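Local coordinates for protocatechuate decarboxylase (PDB 5O3M), which catalyses the decarboxylation of 3,4-dihydroxybenzoate (protocatechuate) to catechol, using prenylated flavin as cofactor like its UbiD-family relatives, at residues 127-132 with 274-279; 187-192 with 238-243; 202-207 with 212-217; 226-231 with 322-327. One frame throughout, in Å; residues are numbered along the deposited sequence.

Interaction 1: residues 127-132 with 274-279; sequences PVVVPA and PEKAIA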
loop_
_atom_site.group_PDB
_atom_site.type_symbol
_atom_site.label_atom_id
_atom_site.label_comp_id
_atom_site.label_asym_id
_atom_site.label_seq_id
_atom_site.Cartn_x
_atom_site.Cartn_y
_atom_site.Cartn_z
ATOM N N PRO A 127 -24.385 13.267 -47.588
ATOM C CA PRO A 127 -25.484 12.514 -48.206
ATOM C C PRO A 127 -26.287 13.396 -49.149
ATOM O O PRO A 127 -26.156 14.626 -49.176
ATOM C CB PRO A 127 -26.330 12.049 -47.017
ATOM C CG PRO A 127 -26.016 13.037 -45.922
ATOM C CD PRO A 127 -24.597 13.493 -46.145
ATOM N N VAL A 128 -27.135 12.728 -49.939
ATOM C CA VAL A 128 -27.950 13.364 -50.964
ATOM C C VAL A 128 -29.375 12.836 -50.865
ATOM O O VAL A 128 -29.612 11.676 -50.506
ATOM C CB VAL A 128 -27.379 13.124 -52.381
ATOM C CG1 VAL A 128 -25.964 13.654 -52.465
ATOM C CG2 VAL A 128 -27.403 11.638 -52.717
ATOM N N VAL A 129 -30.329 13.704 -51.192
ATOM C CA VAL A 129 -31.739 13.343 -51.201
ATOM C C VAL A 129 -32.119 12.910 -52.608
ATOM O O VAL A 129 -31.706 13.530 -53.593
ATOM C CB VAL A 129 -32.616 14.511 -50.724
ATOM C CG1 VAL A 129 -34.082 14.110 -50.809
ATOM C CG2 VAL A 129 -32.243 14.922 -49.299
ATOM N N VAL A 130 -32.898 11.835 -52.700
ATOM C CA VAL A 130 -33.318 11.252 -53.971
ATOM C C VAL A 130 -34.833 11.117 -53.962
ATOM O O VAL A 130 -35.430 11.026 -52.876
ATOM C CB VAL A 130 -32.659 9.886 -54.211
ATOM C CG1 VAL A 130 -31.146 10.014 -54.228
ATOM C CG2 VAL A 130 -33.104 8.905 -53.143
ATOM N N PRO A 131 -35.489 11.102 -55.129
ATOM C CA PRO A 131 -36.949 10.920 -55.162
ATOM C C PRO A 131 -37.334 9.508 -54.751
ATOM O O PRO A 131 -36.503 8.600 -54.679
ATOM C CB PRO A 131 -37.329 11.208 -56.625
ATOM C CG PRO A 131 -36.065 11.002 -57.401
ATOM C CD PRO A 131 -34.931 11.375 -56.469
ATOM N N ALA A 132 -38.636 9.340 -54.481
ATOM C CA ALA A 132 -39.149 8.078 -53.957
ATOM C C ALA A 132 -38.847 6.899 -54.874
ATOM O O ALA A 132 -38.708 5.763 -54.398
ATOM C CB ALA A 132 -40.659 8.182 -53.735
ATOM N N PRO A 274 -42.658 13.773 -41.606
ATOM C CA PRO A 274 -41.741 14.761 -42.221
ATOM C C PRO A 274 -40.293 14.597 -41.754
ATOM O O PRO A 274 -39.759 15.354 -40.940
ATOM C CB PRO A 274 -42.343 16.094 -41.768
ATOM C CG PRO A 274 -42.944 15.774 -40.416
ATOM C CD PRO A 274 -43.477 14.364 -40.530
ATOM N N GLU A 275 -39.623 13.575 -42.286
ATOM C CA GLU A 275 -38.259 13.268 -41.875
ATOM C C GLU A 275 -37.672 12.258 -42.851
ATOM O O GLU A 275 -38.399 11.445 -43.432
ATOM C CB GLU A 275 -38.222 12.731 -40.439
ATOM C CG GLU A 275 -36.836 12.345 -39.938
ATOM C CD GLU A 275 -35.894 13.527 -39.854
ATOM O OE1 GLU A 275 -35.089 13.703 -40.793
ATOM O OE2 GLU A 275 -35.961 14.275 -38.852
ATOM N N LYS A 276 -36.356 12.330 -43.035
ATOM C CA LYS A 276 -35.687 11.513 -44.036
ATOM C C LYS A 276 -35.560 10.068 -43.561
ATOM O O LYS A 276 -35.594 9.774 -42.363
ATOM C CB LYS A 276 -34.296 12.071 -44.352
ATOM C CG LYS A 276 -34.280 13.493 -44.890
ATOM C CD LYS A 276 -35.096 13.612 -46.184
ATOM C CE LYS A 276 -35.133 15.048 -46.723
ATOM N NZ LYS A 276 -35.824 15.994 -45.805
ATOM N N ALA A 277 -35.409 9.160 -44.531
ATOM C CA ALA A 277 -35.093 7.763 -44.276
ATOM C C ALA A 277 -33.948 7.343 -45.190
ATOM O O ALA A 277 -33.648 8.020 -46.176
ATOM C CB ALA A 277 -36.312 6.864 -44.499
ATOM N N ILE A 278 -33.296 6.229 -44.852
ATOM C CA ILE A 278 -32.225 5.694 -45.694
ATOM C C ILE A 278 -32.858 5.026 -46.913
ATOM O O ILE A 278 -33.584 4.034 -46.788
ATOM C CB ILE A 278 -31.331 4.709 -44.924
ATOM C CG1 ILE A 278 -30.746 5.361 -43.662
ATOM C CG2 ILE A 278 -30.165 4.242 -45.807
ATOM C CD1 ILE A 278 -29.769 6.475 -43.947
ATOM N N ALA A 279 -32.582 5.573 -48.099
ATOM C CA ALA A 279 -33.309 5.155 -49.298
ATOM C C ALA A 279 -33.089 3.681 -49.632
ATOM O O ALA A 279 -34.001 3.021 -50.153
ATOM C CB ALA A 279 -32.910 6.034 -50.486
#
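Val129 and Lys276 meet across the middle strand of a small three-stranded sheet. Strands 128-129 and 276-278 are its outer members and 266-269 lies between them, the first parallel to it and the other antiparallel. The two side chains cross at about a right angle, CG2 of Val129 resting 3.9 Å from CE of Lys276. With CG1 anti to the backbone N (chi1 177°), Val129 has CG2 beside that N, and this is the methyl that does the touching. The lysine chain bends at chi2 (-59°) and again at chi4 (-64°), offering a methylene to the valine while NZ bonds to Gln269 on the middle strand. Its backbone N is fixed separately: OE1 of Glu275 accepts it at 2.9 Å on the anti side, and the same carboxylate oxygen also bonds to Tyr251.

One residue on, Val130 makes the second contact through its CG2, 3.9 Å from CB of Ala279. The small alanine suits the start of a loop that the backbone of Cys137 also holds. Val130 itself is tied through its backbone to Leu267 and packs on Glu266.

Both touches are between carbons, one apolar (Val130 with Ala279), the other with the methylene next to the lysine's amine. What joins the two outer strands to the sheet is their backbone bonding to strand 266-269; the valine covers CE, while the amine has its own polar partner.

Interaction 2: residues 187-192 with 238-243; sequences VTIHRL and IGACFE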
loop_
_atom_site.group_PDB
_atom_site.type_symbol
_atom_site.label_atom_id
_atom_site.label_comp_id
_atom_site.label_asym_id
_atom_site.label_seq_id
_atom_site.Cartn_x
_atom_site.Cartn_y
_atom_site.Cartn_z
ATOM N N VAL A 187 -28.014 11.359 -36.310
ATOM C CA VAL A 187 -28.006 9.985 -36.799
ATOM C C VAL A 187 -27.418 9.130 -35.686
ATOM O O VAL A 187 -26.235 9.274 -35.353
ATOM C CB VAL A 187 -27.177 9.825 -38.080
ATOM C CG1 VAL A 187 -27.283 8.396 -38.589
ATOM C CG2 VAL A 187 -27.595 10.849 -39.138
ATOM N N THR A 188 -28.215 8.218 -35.143
ATOM C CA THR A 188 -27.854 7.485 -33.939
ATOM C C THR A 188 -28.373 6.051 -34.017
ATOM O O THR A 188 -29.410 5.783 -34.633
ATOM C CB THR A 188 -28.416 8.198 -32.702
ATOM O OG1 THR A 188 -29.779 8.553 -32.948
ATOM C CG2 THR A 188 -27.635 9.470 -32.414
ATOM N N ILE A 189 -27.639 5.128 -33.390
ATOM C CA ILE A 189 -28.024 3.720 -33.323
ATOM C C ILE A 189 -28.702 3.467 -31.986
ATOM O O ILE A 189 -28.221 3.921 -30.937
ATOM C CB ILE A 189 -26.820 2.776 -33.504
ATOM C CG1 ILE A 189 -26.140 3.000 -34.849
ATOM C CG2 ILE A 189 -27.251 1.318 -33.429
ATOM C CD1 ILE A 189 -24.975 2.045 -35.104
ATOM N N HIS A 190 -29.819 2.745 -32.030
ATOM C CA HIS A 190 -30.577 2.388 -30.849
ATOM C C HIS A 190 -31.032 0.940 -30.978
ATOM O O HIS A 190 -31.061 0.364 -32.069
ATOM C CB HIS A 190 -31.822 3.273 -30.662
ATOM C CG HIS A 190 -31.539 4.742 -30.586
ATOM N ND1 HIS A 190 -31.656 5.460 -29.415
ATOM C CD2 HIS A 190 -31.184 5.636 -31.541
ATOM C CE1 HIS A 190 -31.368 6.729 -29.645
ATOM N NE2 HIS A 190 -31.080 6.864 -30.928
ATOM N N ARG A 191 -31.382 0.363 -29.839
ATOM C CA ARG A 191 -32.220 -0.819 -29.763
ATOM C C ARG A 191 -33.630 -0.383 -29.357
ATOM O O ARG A 191 -33.810 0.665 -28.726
ATOM C CB ARG A 191 -31.634 -1.826 -28.766
ATOM C CG ARG A 191 -31.740 -1.405 -27.294
ATOM C CD ARG A 191 -30.996 -2.391 -26.405
ATOM N NE ARG A 191 -31.197 -2.127 -24.980
ATOM C CZ ARG A 191 -30.373 -2.559 -24.022
ATOM N NH1 ARG A 191 -29.292 -3.265 -24.350
ATOM N NH2 ARG A 191 -30.622 -2.286 -22.736
ATOM N N LEU A 192 -34.635 -1.171 -29.755
ATOM C CA LEU A 192 -36.038 -0.847 -29.482
ATOM C C LEU A 192 -36.808 -2.111 -29.130
ATOM O O LEU A 192 -36.696 -3.121 -29.837
ATOM C CB LEU A 192 -36.704 -0.169 -30.691
ATOM C CG LEU A 192 -36.054 1.086 -31.284
ATOM C CD1 LEU A 192 -35.034 0.708 -32.351
ATOM C CD2 LEU A 192 -37.099 2.023 -31.852
ATOM N N ILE A 238 -21.131 1.235 -38.952
ATOM C CA ILE A 238 -19.808 1.450 -38.365
ATOM C C ILE A 238 -19.492 2.942 -38.298
ATOM O O ILE A 238 -19.135 3.473 -37.240
ATOM C CB ILE A 238 -18.743 0.666 -39.157
ATOM C CG1 ILE A 238 -18.874 -0.832 -38.854
ATOM C CG2 ILE A 238 -17.326 1.184 -38.866
ATOM C CD1 ILE A 238 -17.969 -1.701 -39.673
ATOM N N GLY A 239 -19.661 3.646 -39.416
ATOM C CA GLY A 239 -19.359 5.068 -39.431
ATOM C C GLY A 239 -20.248 5.893 -38.519
ATOM O O GLY A 239 -19.827 6.942 -38.016
ATOM N N ALA A 240 -21.481 5.444 -38.291
ATOM C CA ALA A 240 -22.393 6.183 -37.426
ATOM C C ALA A 240 -21.977 6.144 -35.958
ATOM O O ALA A 240 -22.472 6.956 -35.166
ATOM C CB ALA A 240 -23.815 5.631 -37.568
ATOM N N CYS A 241 -21.122 5.199 -35.569
ATOM C CA CYS A 241 -20.677 5.116 -34.182
ATOM C C CYS A 241 -19.559 6.100 -33.860
ATOM O O CYS A 241 -19.113 6.137 -32.716
ATOM C CB CYS A 241 -20.203 3.698 -33.856
ATOM S SG CYS A 241 -21.463 2.421 -34.013
ATOM N N PHE A 242 -19.094 6.878 -34.833
ATOM C CA PHE A 242 -18.037 7.857 -34.642
ATOM C C PHE A 242 -18.659 9.236 -34.471
ATOM O O PHE A 242 -19.690 9.534 -35.077
ATOM C CB PHE A 242 -17.074 7.861 -35.836
ATOM C CG PHE A 242 -16.175 6.649 -35.909
ATOM C CD1 PHE A 242 -16.685 5.402 -36.242
ATOM C CD2 PHE A 242 -14.809 6.763 -35.655
ATOM C CE1 PHE A 242 -15.847 4.273 -36.304
ATOM C CE2 PHE A 242 -13.966 5.657 -35.732
ATOM C CZ PHE A 242 -14.488 4.402 -36.059
ATOM N N GLU A 243 -18.045 10.064 -33.624
ATOM C CA GLU A 243 -18.504 11.437 -33.458
ATOM C C GLU A 243 -18.327 12.206 -34.759
ATOM O O GLU A 243 -17.357 12.002 -35.494
ATOM C CB GLU A 243 -17.734 12.136 -32.331
ATOM C CG GLU A 243 -18.120 11.676 -30.933
ATOM C CD GLU A 243 -19.597 11.902 -30.631
ATOM O OE1 GLU A 243 -20.106 13.000 -30.959
ATOM O OE2 GLU A 243 -20.251 10.981 -30.079
#
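CG1 of Ile189 stands beside the backbone N and anti to the carbonyl carbon (chi1 -60°), and an extended chi2 (-177°) carries CD1 out to SG of Cys241, which its own chi1 of -62° has likewise placed beside the backbone N. The two atoms meet at 3.7 Å. This is where strand 185-196, part of the antiparallel barrel of the UbiD fold, receives the end of helix 234-240.

Next to the cysteine, CB of Ala240 lies 4.4 Å from CG1 of Ile189; the small residue lets helix and strand come near each other, and Leu173 of the adjoining strand 168-177 packs on both. Val187, two residues back on the same side of the strand, also turns toward the helix end. The helix end is held by backbone bonds, among them Cys241 N to Ile238 O at 3.1 Å.

The side chain of Cys241 comes within about 4 Å of a bound pentane-1,5-diol and packs on Pro354 of the long helix 344-366, so this apolar seam lies beside a ligand pocket. On the other side of the strand the chemistry turns polar: OG1 of Thr188 lies in the plane of the His190 ring, at its edge, hydrogen-bonded to NE2 at 2.9 Å.

Interaction 3: residues 202-207 with 212-217; sequences MFLAAG and VFRQKA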
loop_
_atom_site.group_PDB
_atom_site.type_symbol
_atom_site.label_atom_id
_atom_site.label_comp_id
_atom_site.label_asym_id
_atom_site.label_seq_id
_atom_site.Cartn_x
_atom_site.Cartn_y
_atom_site.Cartn_z
ATOM N N MET A 202 -38.005 3.109 -26.617
ATOM C CA MET A 202 -36.682 3.451 -27.129
ATOM C C MET A 202 -35.923 4.248 -26.076
ATOM O O MET A 202 -36.412 5.277 -25.597
ATOM C CB MET A 202 -36.796 4.250 -28.428
ATOM C CG MET A 202 -35.464 4.530 -29.104
ATOM S SD MET A 202 -35.573 5.648 -30.520
ATOM C CE MET A 202 -34.552 4.755 -31.672
ATOM N N PHE A 203 -34.733 3.781 -25.717
ATOM C CA PHE A 203 -33.857 4.547 -24.840
ATOM C C PHE A 203 -33.003 5.497 -25.672
ATOM O O PHE A 203 -32.372 5.078 -26.650
ATOM C CB PHE A 203 -32.950 3.634 -24.013
ATOM C CG PHE A 203 -31.954 4.389 -23.191
ATOM C CD1 PHE A 203 -32.345 5.032 -22.032
ATOM C CD2 PHE A 203 -30.632 4.492 -23.596
ATOM C CE1 PHE A 203 -31.430 5.749 -21.275
ATOM C CE2 PHE A 203 -29.710 5.212 -22.846
ATOM C CZ PHE A 203 -30.109 5.838 -21.686
ATOM N N LEU A 204 -32.979 6.767 -25.278
ATOM C CA LEU A 204 -32.106 7.769 -25.882
ATOM C C LEU A 204 -31.149 8.285 -24.812
ATOM O O LEU A 204 -31.593 8.729 -23.750
ATOM C CB LEU A 204 -32.919 8.926 -26.485
ATOM C CG LEU A 204 -34.087 8.587 -27.419
ATOM C CD1 LEU A 204 -35.406 8.680 -26.677
ATOM C CD2 LEU A 204 -34.098 9.498 -28.635
ATOM N N ALA A 205 -29.842 8.219 -25.083
ATOM C CA ALA A 205 -28.854 8.613 -24.079
ATOM C C ALA A 205 -29.008 10.088 -23.728
ATOM O O ALA A 205 -29.131 10.939 -24.613
ATOM C CB ALA A 205 -27.434 8.334 -24.581
ATOM N N ALA A 206 -29.002 10.391 -22.429
ATOM C CA ALA A 206 -29.151 11.769 -21.984
ATOM C C ALA A 206 -28.098 12.669 -22.633
ATOM O O ALA A 206 -26.934 12.287 -22.780
ATOM C CB ALA A 206 -29.054 11.840 -20.456
ATOM N N GLY A 207 -28.520 13.869 -23.046
ATOM C CA GLY A 207 -27.631 14.837 -23.659
ATOM C C GLY A 207 -27.345 14.630 -25.132
ATOM O O GLY A 207 -26.862 15.562 -25.792
ATOM N N VAL A 212 -32.270 15.563 -27.112
ATOM C CA VAL A 212 -32.475 16.952 -26.838
ATOM C C VAL A 212 -33.562 17.472 -27.753
ATOM O O VAL A 212 -34.324 18.332 -27.380
ATOM C CB VAL A 212 -31.187 17.735 -27.055
ATOM C CG1 VAL A 212 -31.494 19.153 -27.408
ATOM C CG2 VAL A 212 -30.326 17.668 -25.827
ATOM N N PHE A 213 -33.637 16.950 -28.958
ATOM C CA PHE A 213 -34.687 17.335 -29.853
ATOM C C PHE A 213 -35.983 16.845 -29.215
ATOM O O PHE A 213 -36.941 17.562 -29.121
ATOM C CB PHE A 213 -34.568 16.641 -31.191
ATOM C CG PHE A 213 -33.343 16.962 -31.967
ATOM C CD1 PHE A 213 -32.572 18.033 -31.675
ATOM C CD2 PHE A 213 -32.992 16.183 -33.022
ATOM C CE1 PHE A 213 -31.471 18.316 -32.420
ATOM C CE2 PHE A 213 -31.902 16.461 -33.772
ATOM C CZ PHE A 213 -31.134 17.526 -33.468
ATOM N N ARG A 214 -36.001 15.604 -28.787
ATOM C CA ARG A 214 -37.183 15.037 -28.189
ATOM C C ARG A 214 -37.739 15.824 -27.028
ATOM O O ARG A 214 -38.911 16.074 -26.964
ATOM C CB ARG A 214 -36.914 13.624 -27.738
ATOM C CG ARG A 214 -38.157 12.820 -27.522
ATOM C CD ARG A 214 -37.905 11.620 -26.660
ATOM N NE ARG A 214 -37.358 11.985 -25.389
ATOM C CZ ARG A 214 -38.058 12.496 -24.407
ATOM N NH1 ARG A 214 -39.325 12.698 -24.550
ATOM N NH2 ARG A 214 -37.477 12.800 -23.286
ATOM N N GLN A 215 -36.887 16.157 -26.084
ATOM C CA GLN A 215 -37.299 16.932 -24.914
ATOM C C GLN A 215 -37.902 18.276 -25.310
ATOM O O GLN A 215 -38.909 18.700 -24.735
ATOM C CB GLN A 215 -36.111 17.138 -23.979
ATOM C CG GLN A 215 -35.747 15.908 -23.190
ATOM C CD GLN A 215 -34.366 16.006 -22.587
ATOM O OE1 GLN A 215 -33.515 16.758 -23.069
ATOM N NE2 GLN A 215 -34.129 15.245 -21.528
ATOM N N LYS A 216 -37.287 18.964 -26.279
ATOM C CA LYS A 216 -37.811 20.246 -26.743
ATOM C C LYS A 216 -39.186 20.083 -27.369
ATOM O O LYS A 216 -40.050 20.955 -27.228
ATOM C CB LYS A 216 -36.851 20.880 -27.749
ATOM C CG LYS A 216 -37.417 22.102 -28.471
ATOM C CD LYS A 216 -36.452 22.612 -29.540
ATOM C CE LYS A 216 -35.031 22.736 -29.006
ATOM N NZ LYS A 216 -34.143 23.411 -29.989
ATOM N N ALA A 217 -39.398 18.977 -28.087
ATOM C CA ALA A 217 -40.726 18.696 -28.617
ATOM C C ALA A 217 -41.689 18.329 -27.494
ATOM O O ALA A 217 -42.859 18.727 -27.514
ATOM C CB ALA A 217 -40.648 17.580 -29.663
#
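The guanidinium of Arg214, whose aliphatic chain meets Leu204, is gripped by two carboxylates of its own helix: NE forms a salt bridge with Glu211, NH1 another with Glu218. These partners stand one turn before and one turn after the arginine in helix 209-219, and the chain bends at chi3 (57°), turning the guanidinium out of line with the CB-CG-CD stem. CD1 of Leu204 comes to 3.9 Å from CD of Arg214 and 4.0 Å from NE, approaching the guanidinium obliquely. Leucine fits this place because its branched end can serve several neighbours at once: Leu204 also packs on Ile210, Glu211, His190 and Pro322, and so helps join the loop after strand 199-202 to the helix that follows.

Farther along, the loop turns through Gly207, which has a positive phi (81°), a backbone shape that glycine adopts more readily than other residues. Its carbonyl O lies 4.1 Å from CG2 of Val212, a looser contact near the surface. From Val212 onward the helix runs regularly, with Lys216 N bonded to Val212 O at 3.2 Å and Ala217 N to Phe213 O at 3.0 Å.

Two glutamates of the helix thus meet NE and NH1 of the buried arginine, while Leu204 offers its stem a methyl. Neutralisation by the glutamates probably lowers the cost of placing this head group against a leucine.

Interaction 4: residues 226-231 with 322-327; sequences ITINMG and PVIKVK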
loop_
_atom_site.group_PDB
_atom_site.type_symbol
_atom_site.label_atom_id
_atom_site.label_comp_id
_atom_site.label_asym_id
_atom_site.label_seq_id
_atom_site.Cartn_x
_atom_site.Cartn_y
_atom_site.Cartn_z
ATOM N N ILE A 226 -39.629 10.747 -36.454
ATOM C CA ILE A 226 -38.399 9.975 -36.442
ATOM C C ILE A 226 -38.540 8.869 -37.479
ATOM O O ILE A 226 -39.654 8.453 -37.816
ATOM C CB ILE A 226 -38.150 9.424 -35.015
ATOM C CG1 ILE A 226 -36.863 8.613 -34.925
ATOM C CG2 ILE A 226 -39.326 8.591 -34.553
ATOM C CD1 ILE A 226 -36.557 8.191 -33.510
ATOM N N THR A 227 -37.412 8.430 -38.029
ATOM C CA THR A 227 -37.365 7.180 -38.782
ATOM C C THR A 227 -36.302 6.275 -38.176
ATOM O O THR A 227 -35.254 6.748 -37.713
ATOM C CB THR A 227 -37.076 7.386 -40.292
ATOM O OG1 THR A 227 -35.832 8.083 -40.472
ATOM C CG2 THR A 227 -38.219 8.143 -40.982
ATOM N N ILE A 228 -36.594 4.977 -38.173
ATOM C CA ILE A 228 -35.701 3.949 -37.663
ATOM C C ILE A 228 -35.337 3.070 -38.847
ATOM O O ILE A 228 -36.190 2.338 -39.364
ATOM C CB ILE A 228 -36.355 3.119 -36.551
ATOM C CG1 ILE A 228 -36.977 4.024 -35.468
ATOM C CG2 ILE A 228 -35.370 2.106 -36.011
ATOM C CD1 ILE A 228 -35.970 4.816 -34.636
ATOM N N ASN A 229 -34.079 3.125 -39.272
ATOM C CA ASN A 229 -33.626 2.455 -40.481
ATOM C C ASN A 229 -32.797 1.222 -40.123
ATOM O O ASN A 229 -31.837 1.315 -39.352
ATOM C CB ASN A 229 -32.815 3.423 -41.345
ATOM C CG ASN A 229 -33.595 4.681 -41.714
ATOM O OD1 ASN A 229 -34.138 4.778 -42.810
ATOM N ND2 ASN A 229 -33.646 5.646 -40.804
ATOM N N MET A 230 -33.152 0.073 -40.695
ATOM C CA MET A 230 -32.519 -1.195 -40.355
ATOM C C MET A 230 -32.197 -1.974 -41.623
ATOM O O MET A 230 -32.988 -1.979 -42.567
ATOM C CB MET A 230 -33.426 -2.027 -39.459
ATOM C CG MET A 230 -33.947 -1.258 -38.258
ATOM S SD MET A 230 -34.947 -2.304 -37.189
ATOM C CE MET A 230 -36.376 -2.550 -38.237
ATOM N N GLY A 231 -31.045 -2.649 -41.626
ATOM C CA GLY A 231 -30.599 -3.404 -42.786
ATOM C C GLY A 231 -29.782 -2.527 -43.709
ATOM O O GLY A 231 -30.279 -2.079 -44.744
ATOM N N PRO A 322 -39.467 6.479 -23.229
ATOM C CA PRO A 322 -40.346 7.099 -24.230
ATOM C C PRO A 322 -40.808 6.074 -25.260
ATOM O O PRO A 322 -40.195 5.018 -25.447
ATOM C CB PRO A 322 -39.460 8.176 -24.867
ATOM C CG PRO A 322 -38.039 7.690 -24.628
ATOM C CD PRO A 322 -38.064 6.938 -23.330
ATOM N N VAL A 323 -41.901 6.405 -25.945
ATOM C CA VAL A 323 -42.578 5.492 -26.866
ATOM C C VAL A 323 -42.558 6.081 -28.274
ATOM O O VAL A 323 -42.912 7.250 -28.465
ATOM C CB VAL A 323 -44.026 5.226 -26.413
ATOM C CG1 VAL A 323 -44.885 4.734 -27.579
ATOM C CG2 VAL A 323 -44.035 4.229 -25.267
ATOM N N ILE A 324 -42.156 5.275 -29.257
ATOM C CA ILE A 324 -42.367 5.611 -30.663
ATOM C C ILE A 324 -43.739 5.087 -31.086
ATOM O O ILE A 324 -43.993 3.875 -31.049
ATOM C CB ILE A 324 -41.272 5.030 -31.572
ATOM C CG1 ILE A 324 -39.903 5.623 -31.258
ATOM C CG2 ILE A 324 -41.605 5.316 -33.028
ATOM C CD1 ILE A 324 -38.802 5.071 -32.150
ATOM N N LYS A 325 -44.622 6.001 -31.485
ATOM C CA LYS A 325 -45.881 5.642 -32.125
ATOM C C LYS A 325 -45.624 5.483 -33.625
ATOM O O LYS A 325 -45.202 6.434 -34.293
ATOM C CB LYS A 325 -46.946 6.701 -31.835
ATOM C CG LYS A 325 -48.273 6.505 -32.563
ATOM C CD LYS A 325 -49.018 5.257 -32.100
ATOM C CE LYS A 325 -49.441 5.350 -30.646
ATOM N NZ LYS A 325 -50.508 4.358 -30.327
ATOM N N VAL A 326 -45.854 4.278 -34.142
ATOM C CA VAL A 326 -45.516 3.943 -35.523
ATOM C C VAL A 326 -46.622 4.423 -36.458
ATOM O O VAL A 326 -47.785 4.029 -36.315
ATOM C CB VAL A 326 -45.290 2.434 -35.675
ATOM C CG1 VAL A 326 -45.088 2.077 -37.141
ATOM C CG2 VAL A 326 -44.090 1.978 -34.803
ATOM N N LYS A 327 -46.258 5.263 -37.427
ATOM C CA LYS A 327 -47.185 5.705 -38.461
ATOM C C LYS A 327 -47.071 4.902 -39.750
ATOM O O LYS A 327 -48.037 4.839 -40.507
ATOM C CB LYS A 327 -46.971 7.190 -38.791
ATOM C CG LYS A 327 -47.039 8.140 -37.599
ATOM C CD LYS A 327 -48.466 8.360 -37.110
ATOM C CE LYS A 327 -48.860 9.825 -37.263
ATOM N NZ LYS A 327 -49.996 10.232 -36.376
#
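Ile324 reaches across to two isoleucines with one methyl. Its CD1 meets Ile228 tip to tip, 3.8 Å from CD1 and 3.9 Å from CG1 of that residue, and lies 4.1 Å from CD1 of Ile226, whose side chain crosses that of Ile324 at about a right angle. Ile226 and Ile228 come two residues apart on one strand and so face the same way. They differ in the first torsion: CG1 of Ile226 is anti to the backbone N (chi1 -179°), whereas that of Ile228 stands beside it (chi1 -50°), and the two CD1 atoms converge on a common partner.

Met202 of strand 199-202 packs on all three isoleucines. Strands 224-230 and 323-331 are not neighbours: each pairs with 283-289, and following the pairing onward through 199-202, 185-196 and 168-177 closes a six-stranded antiparallel barrel, into whose interior these side chains project. Isoleucine suits the place: its beta-branch favours the strand and its CG1-CD1 arm reaches inward with a wholly apolar end.

Behind the apolar side the alternate residues Thr227 and Asn229 are polar. ND2 of Asn229 donates to OG1 of Thr227 (3.3 Å), OG1 lying 17° out of the amide plane of Asn229. Asn229 also bonds through ND2 to Leu173 O and through OD1 to the backbone N of Ile278, while Thr227 OG1 bonds to Lys276 O.

Interaction 4 is the buried core contact, isoleucines meeting inside the barrel. The other three are partly buried and lie around it: interaction 2 where a helix end meets a barrel strand beside the diol, interaction 3 where a loop and helix border the barrel, interaction 1 at a small separate sheet, farthest from the centre of the chain. All four rest on van der Waals contacts rather than on polar bonds between their segments, yet only interactions 1 and 3 recruit the hydrocarbon of a charged side chain. Strand 224-230 of interaction 4 is also tied by polar side chains to a strand of interaction 1. Met202 and Leu192 reach Ile324 and so bring interactions 2, 3 and 4 together in the barrel interior.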